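Predicted ATPase of the ABC class (Vibrio vulnificus, PDB 5D6A) is a predicted ABC-class ATPase that binds the ATP analogue AMP-PNP and probably hydrolyses ATP. Local coordinates at residues A[122-127]-A[502-507]; A[188-193]-A[291-296]; A[216-219]-A[223-226]. All blocks are in the same frame, centred on the assembly; numbering follows the deposited sequence.

Overall arrangement
The three contacts adjoin one another through Arg291, Asp224 and Gln123; only contact 3 reaches the nucleotide. Contact 1 joins the N-terminal and C-terminal regions of the chain; contacts 2 and 3 lie within the P-loop region between them. Arg291 of contact 2 forms a salt bridge with Asp224 of contact 3 (NH1 to OD1, 3.1 Å), and Gln123 of contact 1 packs on both Arg291 and Asp224. The centre of contact 1 is about 15 Å from the centres of the other two, which are about 17 Å apart. Pro217 of contact 3 touches the bound AMP-PNP, whereas the side chain of Glu292 in contact 2 stays about 14 Å from it.

Contact 1 of 3, residues A[122-127]-A[502-507]; sequences GQTVLD and QLESSD
Glu504 OE2 accepts from a water at 2.6 Å, and that water accepts in turn from Gln123 N at 2.8 Å, so one molecule ties the carboxylate to the backbone of 122-127. The other oxygen, OE1, forms a salt bridge with Arg280. Between these two attachments the flat carboxylate lies against Thr124, whose methyl CG2 sits over its face, 3.4 Å from Glu504 CD and 3.7 Å from both OE1 and OE2. Glu504 leaves the backbone with CG anti to N (chi1 -178°) and then bends at chi2, which presents this face to the threonine approaching from the opposite direction. The hydroxyl OG1 of Thr124 packs beside Glu504 CG, but its hydrogen bond goes to His121 O. Further along, Leu126 CD1 rests 4.2 Å from Ser505 CB. Ser505 is the N-cap of helix 506-519: its OG accepts from Asp507 N at 2.9 Å. The contact therefore joins the N-terminal region to the start of a helix in the MRB1590-type C-terminal region. Asp224 brings a second carboxylate close to Glu504, and the positive charge of Arg280, from the P-loop region, would be expected to offset the repulsion and keep Glu504 ionised.

Contact 2 of 3, residues A[188-193]-A[291-296]; sequences CQVVED and REYIVT
Val190 and Asp193, one helical turn apart on helix 181-199, receive Glu292 and Tyr293, the two central residues of a beta turn that leads into strand 294-296. That strand is an outer member of a four-stranded antiparallel sheet, consistent with the antiparallel beta subdomain found in ABC ATPases. The turn, close to type I, is closed by Ile294 N donating to Arg291 O at 2.9 Å.

The apolar contacts centre on Val190. Its CG1 lies 3.6 Å from both Glu292 CB and CG, so the glutamate contributes its aliphatic stem rather than its charge. The Glu292 chain starts between the backbone N and carbonyl carbon (chi1 69°) and bends again at chi2 (-76°), which turns the carboxylate away from the helix and lets OE1 accept from Gly290 N. The Tyr293 side chain crosses that of Val190 at about a right angle, bringing CZ 4.3 Å from Val190 CG1. Leu197, one turn beyond Asp193 on the same helix, and Ala211 of strand 206-211 also pack against the tyrosine.

Polar groups approach without a hydrogen bond across the two segments. OD2 of Asp193 lies at the edge of the Tyr293 ring, in its plane, with the carboxylate turned 45° from the ring, while Asp193 CB lies 4.0 Å from Tyr293 CE1. Both oxygens of Asp193 are held elsewhere: OD1 accepts from Asn247 N and OD2 from Arg248 N, in the loop joining strands 240-245 and 249-257. These two N-H groups hold the carboxylate in place and tie the helix to that loop. Tyr293 OH ends 3.7 Å from Val190 CG2 and equally 3.7 Å from Asp193 OD2.

Contact 3 of 3, residues A[216-219]-A[223-226]; sequences LPRV and CDLP. With ANP (phosphoaminophosphonic acid-adenylate ester), chain C.
Arg218 grips the backbone carbonyl of Asp224 side-on, NE and NH2 each donating to Asp224 O at 3.0 Å across a hairpin-like loop closed by an antiparallel pair. Both bonds are bent, at 139°, and both donors approach from the same face of the carbonyl plane. The remaining terminal nitrogen, NH1, makes a straighter bond (168°) to Leu216 O at 3.2 Å, with the oxygen in the guanidinium plane. A salt bridge from NH2 to Asp289 completes the grip and restricts rotation of the group, whereas the side-chain carboxylate of Asp224 lies well out of the guanidinium plane and is instead paired with Arg291.

The backbones meet where Arg218 and Pro226 form an antiparallel non-hydrogen-bonded pair. This pair is flanked by the bond from Val219 N to Leu225 O (2.9 Å) and by backbone bonding of Pro217 with Met227. Bends at chi2 and chi3 fold the arginine back over its own loop, so that Pro226 CA comes to lie 3.3 Å above one guanidinium face, offset toward the rim. Next to the pair, Val219 packs CG2 against CB and SG of Cys223 and places CG1 at 4.4 Å from Leu225 CB.

On the nucleotide side, Pro217 belongs to the AMP-PNP pocket, and its ring is applied to the adenine in a CH-pi contact. Its CG stands over the base, 3.5 Å from ANP C5, while Pro217 CB lies 3.7 Å from the ribose O2'.

Contact 1 of 3, residues A[122-127]-A[502-507]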
ATOM      1  N   GLY A 122     -18.035   8.543  -1.142  1.00 46.04           N
ATOM      2  CA  GLY A 122     -17.291   9.729  -1.552  1.00 44.68           C
ATOM      3  C   GLY A 122     -17.772  10.403  -2.822  1.00 42.58           C
ATOM      4  O   GLY A 122     -18.940  10.786  -2.933  1.00 41.08           O
ATOM      5  N   GLN A 123     -16.865  10.528  -3.786  1.00 41.72           N
ATOM      6  CA  GLN A 123     -17.151  11.206  -5.051  1.00 41.41           C
ATOM      7  C   GLN A 123     -17.863  10.355  -6.101  1.00 39.98           C
ATOM      8  O   GLN A 123     -18.224  10.870  -7.161  1.00 40.03           O
ATOM      9  CB  GLN A 123     -15.845  11.743  -5.646  1.00 42.45           C
ATOM     10  CG  GLN A 123     -15.116  12.698  -4.727  1.00 43.80           C
ATOM     11  CD  GLN A 123     -15.923  13.941  -4.434  1.00 43.94           C
ATOM     12  OE1 GLN A 123     -16.288  14.196  -3.289  1.00 44.95           O
ATOM     13  NE2 GLN A 123     -16.242  14.701  -5.474  1.00 43.91           N
ATOM     14  N   THR A 124     -18.072   9.073  -5.819  1.00 38.79           N
ATOM     15  CA  THR A 124     -18.717   8.183  -6.787  1.00 38.96           C
ATOM     16  C   THR A 124     -20.145   7.803  -6.420  1.00 37.96           C
ATOM     17  O   THR A 124     -20.575   7.953  -5.279  1.00 38.04           O
ATOM     18  CB  THR A 124     -17.916   6.874  -6.972  1.00 39.22           C
ATOM     19  OG1 THR A 124     -17.772   6.217  -5.708  1.00 39.00           O
ATOM     20  CG2 THR A 124     -16.540   7.156  -7.557  1.00 40.72           C
ATOM     21  N   VAL A 125     -20.866   7.314  -7.422  1.00 38.27           N
ATOM     22  CA  VAL A 125     -22.231   6.846  -7.269  1.00 38.86           C
ATOM     23  C   VAL A 125     -22.204   5.367  -7.630  1.00 39.43           C
ATOM     24  O   VAL A 125     -22.094   5.008  -8.803  1.00 40.80           O
ATOM     25  CB  VAL A 125     -23.192   7.595  -8.206  1.00 39.96           C
ATOM     26  CG1 VAL A 125     -24.612   7.059  -8.057  1.00 40.04           C
ATOM     27  CG2 VAL A 125     -23.137   9.091  -7.927  1.00 40.57           C
ATOM     28  N   LEU A 126     -22.292   4.511  -6.619  1.00 38.59           N
ATOM     29  CA  LEU A 126     -22.221   3.074  -6.831  1.00 38.88           C
ATOM     30  C   LEU A 126     -23.548   2.382  -6.577  1.00 38.23           C
ATOM     31  O   LEU A 126     -24.432   2.926  -5.920  1.00 37.71           O
ATOM     32  CB  LEU A 126     -21.160   2.473  -5.904  1.00 39.79           C
ATOM     33  CG  LEU A 126     -19.741   3.035  -6.026  1.00 40.22           C
ATOM     34  CD1 LEU A 126     -18.842   2.437  -4.957  1.00 40.96           C
ATOM     35  CD2 LEU A 126     -19.163   2.788  -7.411  1.00 41.07           C
ATOM     36  N   ASP A 127     -23.677   1.175  -7.118  1.00 38.87           N
ATOM     37  CA  ASP A 127     -24.857   0.352  -6.916  1.00 39.41           C
ATOM     38  C   ASP A 127     -24.632  -0.278  -5.547  1.00 39.39           C
ATOM     39  O   ASP A 127     -24.034  -1.341  -5.434  1.00 40.16           O
ATOM     40  CB  ASP A 127     -24.969  -0.693  -8.033  1.00 40.21           C
ATOM     41  CG  ASP A 127     -26.241  -1.514  -7.957  1.00 40.67           C
ATOM     42  OD1 ASP A 127     -26.928  -1.483  -6.917  1.00 40.15           O
ATOM     43  OD2 ASP A 127     -26.547  -2.206  -8.948  1.00 42.56           O
ATOM     44  N   GLN A 502      -7.945   1.031  -9.271  1.00 39.37           N
ATOM     45  CA  GLN A 502      -9.234   1.484  -9.785  1.00 38.28           C
ATOM     46  C   GLN A 502     -10.362   1.302  -8.771  1.00 36.65           C
ATOM     47  O   GLN A 502     -11.367   2.001  -8.849  1.00 36.55           O
ATOM     48  CB  GLN A 502      -9.585   0.770 -11.089  1.00 37.77           C
ATOM     49  CG  GLN A 502      -8.851   1.303 -12.305  1.00 39.68           C
ATOM     50  CD  GLN A 502      -9.178   0.516 -13.556  1.00 39.20           C
ATOM     51  OE1 GLN A 502      -8.955  -0.687 -13.609  1.00 38.18           O
ATOM     52  NE2 GLN A 502      -9.686   1.194 -14.576  1.00 41.21           N
ATOM     53  N   LEU A 503     -10.203   0.366  -7.831  1.00 35.68           N
ATOM     54  CA  LEU A 503     -11.231   0.143  -6.807  1.00 34.90           C
ATOM     55  C   LEU A 503     -11.515   1.438  -6.071  1.00 36.14           C
ATOM     56  O   LEU A 503     -10.600   2.205  -5.778  1.00 37.78           O
ATOM     57  CB  LEU A 503     -10.822  -0.946  -5.815  1.00 33.94           C
ATOM     58  CG  LEU A 503     -10.876  -2.390  -6.314  1.00 33.40           C
ATOM     59  CD1 LEU A 503     -10.363  -3.348  -5.248  1.00 32.27           C
ATOM     60  CD2 LEU A 503     -12.292  -2.763  -6.724  1.00 33.34           C
ATOM     61  N   GLU A 504     -12.790   1.665  -5.769  1.00 36.24           N
ATOM     62  CA  GLU A 504     -13.233   2.894  -5.122  1.00 37.84           C
ATOM     63  C   GLU A 504     -13.542   2.739  -3.632  1.00 37.56           C
ATOM     64  O   GLU A 504     -13.079   3.533  -2.820  1.00 38.59           O
ATOM     65  CB  GLU A 504     -14.481   3.408  -5.840  1.00 38.72           C
ATOM     66  CG  GLU A 504     -15.033   4.716  -5.303  1.00 41.14           C
ATOM     67  CD  GLU A 504     -14.098   5.892  -5.506  1.00 42.73           C
ATOM     68  OE1 GLU A 504     -13.298   5.874  -6.465  1.00 42.65           O
ATOM     69  OE2 GLU A 504     -14.186   6.848  -4.713  1.00 44.07           O
ATOM     70  N   SER A 505     -14.325   1.723  -3.282  1.00 36.88           N
ATOM     71  CA  SER A 505     -14.740   1.524  -1.894  1.00 36.61           C
ATOM     72  C   SER A 505     -14.450   0.139  -1.342  1.00 34.86           C
ATOM     73  O   SER A 505     -14.342  -0.837  -2.088  1.00 34.36           O
ATOM     74  CB  SER A 505     -16.244   1.789  -1.773  1.00 37.91           C
ATOM     75  OG  SER A 505     -16.716   1.514  -0.464  1.00 38.46           O
ATOM     76  N   SER A 506     -14.328   0.064  -0.018  1.00 33.94           N
ATOM     77  CA  SER A 506     -14.115  -1.209   0.652  1.00 32.10           C
ATOM     78  C   SER A 506     -15.411  -2.013   0.555  1.00 31.46           C
ATOM     79  O   SER A 506     -15.403  -3.228   0.729  1.00 29.87           O
ATOM     80  CB  SER A 506     -13.722  -1.006   2.114  1.00 31.84           C
ATOM     81  OG  SER A 506     -14.768  -0.389   2.830  1.00 32.50           O
ATOM     82  N   ASP A 507     -16.522  -1.318   0.285  1.00 32.91           N
ATOM     83  CA  ASP A 507     -17.825  -1.969   0.127  1.00 32.81           C
ATOM     84  C   ASP A 507     -17.779  -2.966  -1.011  1.00 31.59           C
ATOM     85  O   ASP A 507     -18.304  -4.065  -0.889  1.00 31.99           O
ATOM     86  CB  ASP A 507     -18.937  -0.950  -0.143  1.00 34.61           C
ATOM     87  CG  ASP A 507     -19.216  -0.047   1.047  1.00 36.60           C
ATOM     88  OD1 ASP A 507     -18.477  -0.115   2.053  1.00 37.48           O
ATOM     89  OD2 ASP A 507     -20.184   0.736   0.973  1.00 38.61           O
TER
HETATM   90  O   HOH W   1     -14.361   9.323  -3.835  1.00 24.69           O

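Contact 2 of 3, residues A[188-193]-A[291-296]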
ATOM      1  N   CYS A 188     -30.013  12.829  -9.956  1.00 45.91           N
ATOM      2  CA  CYS A 188     -30.438  11.686 -10.767  1.00 45.54           C
ATOM      3  C   CYS A 188     -30.207  11.907 -12.260  1.00 45.33           C
ATOM      4  O   CYS A 188     -29.939  10.959 -12.997  1.00 45.72           O
ATOM      5  CB  CYS A 188     -31.921  11.394 -10.536  1.00 46.84           C
ATOM      6  SG  CYS A 188     -32.340  11.008  -8.824  1.00 47.85           S
ATOM      7  N   GLN A 189     -30.322  13.156 -12.701  1.00 45.00           N
ATOM      8  CA  GLN A 189     -30.142  13.492 -14.114  1.00 45.09           C
ATOM      9  C   GLN A 189     -28.696  13.373 -14.570  1.00 43.37           C
ATOM     10  O   GLN A 189     -28.433  12.904 -15.674  1.00 43.52           O
ATOM     11  CB  GLN A 189     -30.666  14.896 -14.397  1.00 46.24           C
ATOM     12  CG  GLN A 189     -32.174  15.007 -14.301  1.00 47.76           C
ATOM     13  CD  GLN A 189     -32.652  16.440 -14.271  1.00 49.61           C
ATOM     14  OE1 GLN A 189     -31.874  17.375 -14.476  1.00 49.81           O
ATOM     15  NE2 GLN A 189     -33.938  16.625 -14.008  1.00 51.38           N
ATOM     16  N   VAL A 190     -27.762  13.797 -13.727  1.00 42.95           N
ATOM     17  CA  VAL A 190     -26.346  13.708 -14.072  1.00 42.55           C
ATOM     18  C   VAL A 190     -25.927  12.246 -14.179  1.00 41.89           C
ATOM     19  O   VAL A 190     -25.147  11.886 -15.058  1.00 42.55           O
ATOM     20  CB  VAL A 190     -25.455  14.452 -13.056  1.00 42.20           C
ATOM     21  CG1 VAL A 190     -23.981  14.200 -13.338  1.00 41.39           C
ATOM     22  CG2 VAL A 190     -25.749  15.945 -13.094  1.00 43.55           C
ATOM     23  N   VAL A 191     -26.451  11.406 -13.291  1.00 42.56           N
ATOM     24  CA  VAL A 191     -26.132   9.977 -13.318  1.00 42.04           C
ATOM     25  C   VAL A 191     -26.758   9.330 -14.547  1.00 42.30           C
ATOM     26  O   VAL A 191     -26.131   8.501 -15.204  1.00 42.59           O
ATOM     27  CB  VAL A 191     -26.608   9.252 -12.045  1.00 42.16           C
ATOM     28  CG1 VAL A 191     -26.321   7.758 -12.141  1.00 41.86           C
ATOM     29  CG2 VAL A 191     -25.930   9.843 -10.816  1.00 41.05           C
ATOM     30  N   GLU A 192     -27.996   9.716 -14.852  1.00 43.34           N
ATOM     31  CA  GLU A 192     -28.696   9.186 -16.019  1.00 44.90           C
ATOM     32  C   GLU A 192     -27.935   9.572 -17.287  1.00 44.68           C
ATOM     33  O   GLU A 192     -27.805   8.769 -18.213  1.00 44.30           O
ATOM     34  CB  GLU A 192     -30.132   9.713 -16.078  1.00 47.06           C
ATOM     35  CG  GLU A 192     -30.977   9.107 -17.190  1.00 48.94           C
ATOM     36  CD  GLU A 192     -32.413   9.600 -17.177  1.00 51.41           C
ATOM     37  OE1 GLU A 192     -32.651  10.747 -16.743  1.00 52.64           O
ATOM     38  OE2 GLU A 192     -33.307   8.848 -17.617  1.00 53.40           O
ATOM     39  N   ASP A 193     -27.436  10.808 -17.317  1.00 44.09           N
ATOM     40  CA  ASP A 193     -26.660  11.293 -18.452  1.00 45.01           C
ATOM     41  C   ASP A 193     -25.373  10.486 -18.591  1.00 44.30           C
ATOM     42  O   ASP A 193     -24.983  10.125 -19.699  1.00 44.43           O
ATOM     43  CB  ASP A 193     -26.332  12.784 -18.301  1.00 45.93           C
ATOM     44  CG  ASP A 193     -27.553  13.682 -18.468  1.00 48.27           C
ATOM     45  OD1 ASP A 193     -28.665  13.165 -18.724  1.00 49.80           O
ATOM     46  OD2 ASP A 193     -27.391  14.916 -18.354  1.00 48.89           O
ATOM     47  N   ARG A 291     -15.566  15.339 -12.906  1.00 39.51           N
ATOM     48  CA  ARG A 291     -15.487  14.184 -13.802  1.00 38.75           C
ATOM     49  C   ARG A 291     -16.856  13.581 -14.134  1.00 38.93           C
ATOM     50  O   ARG A 291     -16.931  12.601 -14.878  1.00 37.88           O
ATOM     51  CB  ARG A 291     -14.614  13.104 -13.156  1.00 38.11           C
ATOM     52  CG  ARG A 291     -13.178  13.530 -12.900  1.00 38.30           C
ATOM     53  CD  ARG A 291     -12.454  12.558 -11.982  1.00 37.84           C
ATOM     54  NE  ARG A 291     -13.027  12.573 -10.634  1.00 38.27           N
ATOM     55  CZ  ARG A 291     -12.567  11.870  -9.600  1.00 37.71           C
ATOM     56  NH1 ARG A 291     -11.508  11.076  -9.729  1.00 36.50           N
ATOM     57  NH2 ARG A 291     -13.171  11.972  -8.421  1.00 38.61           N
ATOM     58  N   GLU A 292     -17.935  14.165 -13.606  1.00 39.75           N
ATOM     59  CA  GLU A 292     -19.283  13.613 -13.834  1.00 40.19           C
ATOM     60  C   GLU A 292     -19.738  13.568 -15.302  1.00 40.70           C
ATOM     61  O   GLU A 292     -20.810  13.048 -15.596  1.00 40.51           O
ATOM     62  CB  GLU A 292     -20.357  14.307 -12.969  1.00 41.83           C
ATOM     63  CG  GLU A 292     -20.696  15.761 -13.301  1.00 42.86           C
ATOM     64  CD  GLU A 292     -19.661  16.765 -12.835  1.00 43.67           C
ATOM     65  OE1 GLU A 292     -18.514  16.372 -12.523  1.00 42.73           O
ATOM     66  OE2 GLU A 292     -20.003  17.965 -12.780  1.00 45.68           O
ATOM     67  N   TYR A 293     -18.952  14.134 -16.213  1.00 40.97           N
ATOM     68  CA  TYR A 293     -19.293  14.058 -17.632  1.00 41.61           C
ATOM     69  C   TYR A 293     -18.167  13.403 -18.422  1.00 40.98           C
ATOM     70  O   TYR A 293     -17.946  13.707 -19.597  1.00 41.45           O
ATOM     71  CB  TYR A 293     -19.705  15.420 -18.195  1.00 43.03           C
ATOM     72  CG  TYR A 293     -21.087  15.828 -17.743  1.00 44.70           C
ATOM     73  CD1 TYR A 293     -22.217  15.284 -18.347  1.00 46.12           C
ATOM     74  CD2 TYR A 293     -21.270  16.747 -16.714  1.00 46.16           C
ATOM     75  CE1 TYR A 293     -23.492  15.641 -17.940  1.00 47.87           C
ATOM     76  CE2 TYR A 293     -22.543  17.115 -16.300  1.00 47.32           C
ATOM     77  CZ  TYR A 293     -23.650  16.557 -16.916  1.00 48.78           C
ATOM     78  OH  TYR A 293     -24.920  16.913 -16.517  1.00 51.72           O
ATOM     79  N   ILE A 294     -17.468  12.488 -17.753  1.00 40.19           N
ATOM     80  CA  ILE A 294     -16.407  11.707 -18.365  1.00 39.46           C
ATOM     81  C   ILE A 294     -16.831  10.250 -18.233  1.00 38.33           C
ATOM     82  O   ILE A 294     -17.161   9.798 -17.139  1.00 37.13           O
ATOM     83  CB  ILE A 294     -15.045  11.887 -17.665  1.00 39.11           C
ATOM     84  CG1 ILE A 294     -14.680  13.370 -17.544  1.00 40.38           C
ATOM     85  CG2 ILE A 294     -13.960  11.146 -18.437  1.00 38.57           C
ATOM     86  CD1 ILE A 294     -13.352  13.619 -16.856  1.00 39.70           C
ATOM     87  N   VAL A 295     -16.845   9.529 -19.350  1.00 38.39           N
ATOM     88  CA  VAL A 295     -17.215   8.116 -19.345  1.00 38.37           C
ATOM     89  C   VAL A 295     -16.137   7.283 -20.031  1.00 38.42           C
ATOM     90  O   VAL A 295     -15.433   7.765 -20.919  1.00 38.68           O
ATOM     91  CB  VAL A 295     -18.579   7.866 -20.027  1.00 38.41           C
ATOM     92  CG1 VAL A 295     -19.704   8.475 -19.204  1.00 38.28           C
ATOM     93  CG2 VAL A 295     -18.585   8.407 -21.450  1.00 39.41           C
ATOM     94  N   THR A 296     -16.015   6.032 -19.605  1.00 38.33           N
ATOM     95  CA  THR A 296     -15.029   5.120 -20.157  1.00 38.74           C
ATOM     96  C   THR A 296     -15.585   3.701 -20.163  1.00 38.76           C
ATOM     97  O   THR A 296     -16.462   3.359 -19.373  1.00 37.84           O
ATOM     98  CB  THR A 296     -13.727   5.144 -19.327  1.00 38.95           C
ATOM     99  OG1 THR A 296     -13.218   6.481 -19.261  1.00 40.76           O
ATOM    100  CG2 THR A 296     -12.669   4.239 -19.934  1.00 38.72           C
TER

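Contact 3 of 3, residues A[216-219]-A[223-226]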
ATOM      1  N   LEU A 216     -10.007  17.737 -14.324  1.00 39.44           N
ATOM      2  CA  LEU A 216      -9.328  16.456 -14.125  1.00 38.39           C
ATOM      3  C   LEU A 216      -8.471  16.343 -12.849  1.00 38.75           C
ATOM      4  O   LEU A 216      -8.616  15.377 -12.103  1.00 37.96           O
ATOM      5  CB  LEU A 216      -8.468  16.136 -15.356  1.00 38.86           C
ATOM      6  CG  LEU A 216      -9.174  16.245 -16.713  1.00 38.94           C
ATOM      7  CD1 LEU A 216      -8.217  15.909 -17.847  1.00 39.74           C
ATOM      8  CD2 LEU A 216     -10.400  15.354 -16.769  1.00 38.12           C
ATOM      9  N   PRO A 217      -7.584  17.325 -12.585  1.00 39.62           N
ATOM     10  CA  PRO A 217      -6.725  17.214 -11.397  1.00 40.68           C
ATOM     11  C   PRO A 217      -7.474  17.276 -10.069  1.00 40.39           C
ATOM     12  O   PRO A 217      -8.466  18.000  -9.953  1.00 39.49           O
ATOM     13  CB  PRO A 217      -5.805  18.430 -11.523  1.00 42.56           C
ATOM     14  CG  PRO A 217      -6.629  19.430 -12.248  1.00 42.56           C
ATOM     15  CD  PRO A 217      -7.409  18.627 -13.253  1.00 40.86           C
ATOM     16  N   ARG A 218      -6.983  16.523  -9.080  1.00 39.91           N
ATOM     17  CA  ARG A 218      -7.587  16.494  -7.754  1.00 39.16           C
ATOM     18  C   ARG A 218      -6.829  17.490  -6.883  1.00 41.02           C
ATOM     19  O   ARG A 218      -5.782  17.987  -7.293  1.00 41.86           O
ATOM     20  CB  ARG A 218      -7.524  15.089  -7.142  1.00 38.67           C
ATOM     21  CG  ARG A 218      -7.857  13.942  -8.095  1.00 37.56           C
ATOM     22  CD  ARG A 218      -9.004  14.254  -9.051  1.00 36.83           C
ATOM     23  NE  ARG A 218     -10.270  14.549  -8.393  1.00 36.34           N
ATOM     24  CZ  ARG A 218     -11.329  15.070  -9.009  1.00 36.43           C
ATOM     25  NH1 ARG A 218     -11.275  15.395 -10.297  1.00 36.86           N
ATOM     26  NH2 ARG A 218     -12.445  15.297  -8.329  1.00 36.81           N
ATOM     27  N   VAL A 219      -7.339  17.783  -5.688  1.00 41.53           N
ATOM     28  CA  VAL A 219      -6.665  18.753  -4.816  1.00 44.41           C
ATOM     29  C   VAL A 219      -5.257  18.283  -4.463  1.00 45.71           C
ATOM     30  O   VAL A 219      -4.323  19.086  -4.405  1.00 48.24           O
ATOM     31  CB  VAL A 219      -7.453  19.074  -3.515  1.00 45.20           C
ATOM     32  CG1 VAL A 219      -8.851  19.578  -3.841  1.00 44.63           C
ATOM     33  CG2 VAL A 219      -7.534  17.872  -2.593  1.00 44.95           C
ATOM     34  N   CYS A 223      -6.285  12.854  -1.888  1.00 41.50           N
ATOM     35  CA  CYS A 223      -7.659  13.339  -1.849  1.00 40.40           C
ATOM     36  C   CYS A 223      -8.298  13.186  -3.228  1.00 37.98           C
ATOM     37  O   CYS A 223      -7.671  13.484  -4.241  1.00 37.69           O
ATOM     38  CB  CYS A 223      -7.659  14.797  -1.400  1.00 41.79           C
ATOM     39  SG  CYS A 223      -9.287  15.529  -1.152  1.00 43.47           S
ATOM     40  N   ASP A 224      -9.545  12.722  -3.263  1.00 36.68           N
ATOM     41  CA  ASP A 224     -10.237  12.490  -4.533  1.00 35.98           C
ATOM     42  C   ASP A 224     -11.129  13.666  -4.972  1.00 36.03           C
ATOM     43  O   ASP A 224     -11.794  13.583  -6.008  1.00 35.76           O
ATOM     44  CB  ASP A 224     -11.068  11.203  -4.443  1.00 35.04           C
ATOM     45  CG  ASP A 224     -11.500  10.677  -5.812  1.00 34.69           C
ATOM     46  OD1 ASP A 224     -10.728  10.807  -6.787  1.00 33.90           O
ATOM     47  OD2 ASP A 224     -12.610  10.109  -5.908  1.00 34.69           O
ATOM     48  N   LEU A 225     -11.146  14.751  -4.195  1.00 37.27           N
ATOM     49  CA  LEU A 225     -11.941  15.940  -4.541  1.00 38.08           C
ATOM     50  C   LEU A 225     -11.223  16.737  -5.623  1.00 38.72           C
ATOM     51  O   LEU A 225     -10.007  16.638  -5.749  1.00 39.79           O
ATOM     52  CB  LEU A 225     -12.194  16.815  -3.307  1.00 39.62           C
ATOM     53  CG  LEU A 225     -13.251  16.338  -2.302  1.00 39.26           C
ATOM     54  CD1 LEU A 225     -13.026  14.902  -1.860  1.00 38.73           C
ATOM     55  CD2 LEU A 225     -13.268  17.271  -1.101  1.00 41.18           C
ATOM     56  N   PRO A 226     -11.968  17.545  -6.396  1.00 39.34           N
ATOM     57  CA  PRO A 226     -11.366  18.303  -7.495  1.00 40.32           C
ATOM     58  C   PRO A 226     -10.590  19.543  -7.077  1.00 43.08           C
ATOM     59  O   PRO A 226     -10.917  20.178  -6.076  1.00 43.31           O
ATOM     60  CB  PRO A 226     -12.577  18.730  -8.317  1.00 39.59           C
ATOM     61  CG  PRO A 226     -13.660  18.888  -7.309  1.00 39.44           C
ATOM     62  CD  PRO A 226     -13.408  17.837  -6.260  1.00 39.25           C
TER
HETATM   63  PG  ANP C 602       3.155  10.792 -15.549  1.00 71.51           P
HETATM   64  O1G ANP C 602       2.004  10.182 -16.309  1.00 74.06           O
HETATM   65  O2G ANP C 602       3.560  10.003 -14.325  1.00 68.07           O
HETATM   66  O3G ANP C 602       4.298  11.185 -16.454  1.00 69.16           O
HETATM   67  PB  ANP C 602       2.794  13.835 -15.682  1.00 53.29           P
HETATM   68  O1B ANP C 602       2.196  13.794 -17.055  1.00 55.36           O
HETATM   69  O2B ANP C 602       4.275  14.117 -15.572  1.00 54.93           O
HETATM   70  N3B ANP C 602       2.505  12.288 -14.900  1.00 63.32           N
HETATM   71  PA  ANP C 602       0.923  14.713 -13.762  1.00 50.88           P
HETATM   72  O1A ANP C 602      -0.460  14.773 -14.352  1.00 51.22           O
HETATM   73  O2A ANP C 602       1.336  13.484 -12.992  1.00 53.57           O
HETATM   74  O3A ANP C 602       2.011  15.010 -14.910  1.00 50.93           O
HETATM   75  O5' ANP C 602       1.124  15.972 -12.789  1.00 50.94           O
HETATM   76  C5' ANP C 602       0.842  17.289 -13.240  1.00 50.24           C
HETATM   77  C4' ANP C 602       0.557  18.195 -12.050  1.00 50.92           C
HETATM   78  O4' ANP C 602      -0.215  19.311 -12.498  1.00 50.02           O
HETATM   79  C3' ANP C 602      -0.254  17.517 -10.955  1.00 52.08           C
HETATM   80  O3' ANP C 602       0.178  17.972  -9.665  1.00 52.69           O
HETATM   81  C2' ANP C 602      -1.682  17.930 -11.232  1.00 50.44           C
HETATM   82  O2' ANP C 602      -2.437  18.077 -10.024  1.00 51.17           O
HETATM   83  C1' ANP C 602      -1.548  19.248 -11.988  1.00 49.48           C
HETATM   84  N9  ANP C 602      -2.518  19.346 -13.105  1.00 50.15           N
HETATM   85  C8  ANP C 602      -2.795  18.396 -14.025  1.00 48.80           C
HETATM   86  N7  ANP C 602      -3.741  18.839 -14.894  1.00 49.02           N
HETATM   87  C5  ANP C 602      -4.076  20.091 -14.534  1.00 50.00           C
HETATM   88  C6  ANP C 602      -5.008  21.132 -15.021  1.00 50.74           C
HETATM   89  N6  ANP C 602      -5.790  20.910 -16.102  1.00 52.07           N
HETATM   90  N1  ANP C 602      -5.051  22.309 -14.353  1.00 53.35           N
HETATM   91  C2  ANP C 602      -4.275  22.547 -13.274  1.00 53.51           C
HETATM   92  N3  ANP C 602      -3.408  21.636 -12.783  1.00 53.15           N
HETATM   93  C4  ANP C 602      -3.266  20.418 -13.358  1.00 50.61           C